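Local coordinates for protein alpha-glucosidase (Bacteroides thetaiotaomicron, PDB 5XFM) that hydrolyses terminal beta-L-arabinopyranosides and alpha-galactosides as a bifunctional, calcium-containing glycoside hydrolase of family 97, at residues C492-R497 with T510-Q515. The protein carries 1 engineered substitution. Numbering follows the deposited sequence.
Engineered in segment 492-497: Leu493 (natural residue Phe).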
loop_
_atom_site.group_PDB
_atom_site.type_symbol
_atom_site.label_atom_id
_atom_site.label_comp_id
_atom_site.label_asym_id
_atom_site.label_seq_id
_atom_site.Cartn_x
_atom_site.Cartn_y
_atom_site.Cartn_z
ATOM N N CYS A 492 8.118 -10.652 -10.254
ATOM C CA CYS A 492 8.864 -11.863 -10.596
ATOM C C CYS A 492 8.659 -12.249 -12.053
ATOM O O CYS A 492 7.918 -13.180 -12.367
ATOM C CB CYS A 492 8.501 -13.042 -9.694
ATOM S SG CYS A 492 9.687 -14.408 -9.844
ATOM N N LEU A 493 9.313 -11.505 -12.935
ATOM C CA LEU A 493 9.342 -11.833 -14.350
ATOM C C LEU A 493 10.609 -12.619 -14.637
ATOM O O LEU A 493 11.712 -12.080 -14.560
ATOM C CB LEU A 493 9.287 -10.566 -15.210
ATOM C CG LEU A 493 7.933 -9.861 -15.284
ATOM C CD1 LEU A 493 8.092 -8.358 -15.178
ATOM C CD2 LEU A 493 7.223 -10.227 -16.572
ATOM N N LEU A 494 10.456 -13.897 -14.960
ATOM C CA LEU A 494 11.617 -14.732 -15.211
ATOM C C LEU A 494 11.874 -14.842 -16.712
ATOM O O LEU A 494 12.947 -15.262 -17.134
ATOM C CB LEU A 494 11.440 -16.105 -14.563
ATOM C CG LEU A 494 11.497 -16.037 -13.032
ATOM C CD1 LEU A 494 11.348 -17.406 -12.395
ATOM C CD2 LEU A 494 12.808 -15.401 -12.595
ATOM N N ASN A 495 10.888 -14.436 -17.510
ATOM C CA ASN A 495 11.096 -14.176 -18.933
ATOM C C ASN A 495 12.175 -13.112 -19.153
ATOM O O ASN A 495 12.293 -12.175 -18.367
ATOM C CB ASN A 495 9.784 -13.725 -19.583
ATOM C CG ASN A 495 9.010 -14.872 -20.209
ATOM O OD1 ASN A 495 9.161 -16.030 -19.823
ATOM N ND2 ASN A 495 8.141 -14.543 -21.153
ATOM N N LYS A 496 12.962 -13.257 -20.216
ATOM C CA LYS A 496 13.949 -12.237 -20.562
ATOM C C LYS A 496 13.339 -11.212 -21.494
ATOM O O LYS A 496 13.734 -10.046 -21.508
ATOM C CB LYS A 496 15.180 -12.848 -21.218
ATOM C CG LYS A 496 16.001 -13.752 -20.335
ATOM C CD LYS A 496 17.000 -14.525 -21.179
ATOM C CE LYS A 496 17.772 -15.526 -20.349
ATOM N NZ LYS A 496 18.808 -14.823 -19.538
ATOM N N ARG A 497 12.378 -11.662 -22.289
ATOM C CA ARG A 497 11.673 -10.769 -23.185
ATOM C C ARG A 497 10.188 -10.814 -22.863
ATOM O O ARG A 497 9.586 -11.893 -22.788
ATOM C CB ARG A 497 11.932 -11.148 -24.643
ATOM C CG ARG A 497 13.393 -11.031 -25.047
ATOM C CD ARG A 497 13.893 -9.598 -24.936
ATOM N NE ARG A 497 13.163 -8.689 -25.816
ATOM C CZ ARG A 497 13.435 -8.526 -27.107
ATOM N NH1 ARG A 497 14.417 -9.222 -27.672
ATOM N NH2 ARG A 497 12.728 -7.669 -27.834
ATOM N N THR A 510 16.984 -6.493 -15.098
ATOM C CA THR A 510 17.418 -7.040 -13.820
ATOM C C THR A 510 17.660 -8.544 -13.904
ATOM O O THR A 510 17.237 -9.197 -14.854
ATOM C CB THR A 510 16.379 -6.762 -12.726
ATOM O OG1 THR A 510 15.086 -7.166 -13.193
ATOM C CG2 THR A 510 16.345 -5.282 -12.385
ATOM N N THR A 511 18.344 -9.087 -12.904
ATOM C CA THR A 511 18.701 -10.504 -12.900
ATOM C C THR A 511 17.609 -11.408 -12.324
ATOM O O THR A 511 16.658 -10.938 -11.693
ATOM C CB THR A 511 19.999 -10.733 -12.125
ATOM O OG1 THR A 511 19.794 -10.410 -10.740
ATOM C CG2 THR A 511 21.100 -9.852 -12.685
ATOM N N ASP A 512 17.757 -12.710 -12.547
ATOM C CA ASP A 512 16.805 -13.679 -12.028
ATOM C C ASP A 512 16.758 -13.619 -10.506
ATOM O O ASP A 512 15.680 -13.648 -9.910
ATOM C CB ASP A 512 17.162 -15.096 -12.483
ATOM C CG ASP A 512 17.063 -15.273 -13.986
ATOM O OD1 ASP A 512 16.651 -14.316 -14.671
ATOM O OD2 ASP A 512 17.388 -16.376 -14.481
ATOM N N VAL A 513 17.923 -13.515 -9.881
ATOM C CA VAL A 513 17.984 -13.499 -8.424
ATOM C C VAL A 513 17.361 -12.207 -7.891
ATOM O O VAL A 513 16.714 -12.215 -6.845
ATOM C CB VAL A 513 19.429 -13.661 -7.910
ATOM C CG1 VAL A 513 19.469 -13.546 -6.400
ATOM C CG2 VAL A 513 19.969 -15.023 -8.313
ATOM N N PHE A 514 17.532 -11.108 -8.624
ATOM C CA PHE A 514 16.790 -9.875 -8.347
ATOM C C PHE A 514 15.290 -10.168 -8.265
ATOM O O PHE A 514 14.616 -9.784 -7.308
ATOM C CB PHE A 514 17.068 -8.818 -9.423
ATOM C CG PHE A 514 16.308 -7.527 -9.232
ATOM C CD1 PHE A 514 14.972 -7.420 -9.605
ATOM C CD2 PHE A 514 16.941 -6.408 -8.707
ATOM C CE1 PHE A 514 14.277 -6.240 -9.428
ATOM C CE2 PHE A 514 16.249 -5.217 -8.532
ATOM C CZ PHE A 514 14.916 -5.135 -8.891
ATOM N N GLN A 515 14.778 -10.830 -9.294
ATOM C CA GLN A 515 13.361 -11.169 -9.370
ATOM C C GLN A 515 12.896 -12.041 -8.217
ATOM O O GLN A 515 11.800 -11.842 -7.695
ATOM C CB GLN A 515 13.044 -11.856 -10.705
ATOM C CG GLN A 515 13.287 -10.976 -11.911
ATOM C CD GLN A 515 12.340 -9.784 -11.923
ATOM O OE1 GLN A 515 11.138 -9.931 -11.691
ATOM N NE2 GLN A 515 12.876 -8.601 -12.197
#
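Gln515, in the first turn of helix 512-521, reaches across to the backbone of the loop at Cys492 and Leu493, and the residues leading up to it set its amide in place. Thr510 comes first: its OG1 takes a hydrogen bond from Gln515 NE2 at 2.8 Å, lying nearly in the amide plane, while its methyl CG2 sits over the centre of the Phe514 ring. Thr511 is the N-cap, its OG1 accepting from Phe514 N at 3.2 Å. Asp512 CB comes only within 4.4 Å of Leu494 CD2, a loose contact, and the Asp512 carboxylate forms a salt bridge with Arg508. At Gln515 the chain bends at chi2 (-65°), which sets Gln515 CD beside the backbone N and O of Leu493. Gln515 OE1 accepts a hydrogen bond from Leu493 N at 2.7 Å, the donor standing 40° above the carbonyl plane. Gln515 CG rests on Leu493 O at 3.3 Å, and Gln515 CB meets Leu494 CD2 at 4.0 Å as the two side chains run by one another in opposing senses. With Glu470 also accepting from NE2, both ends of this buried amide are engaged and its flip is fixed. An alanine here would probably leave Leu493 N without its acceptor and open a gap beside the Leu493 backbone. Leu493 itself is an engineered replacement for phenylalanine. A side-chain amide bonded to a loop peptide, just behind an N-capped helix start, here ties the loop to helix 512-521 within the catalytic TIM-barrel domain characteristic of family 97.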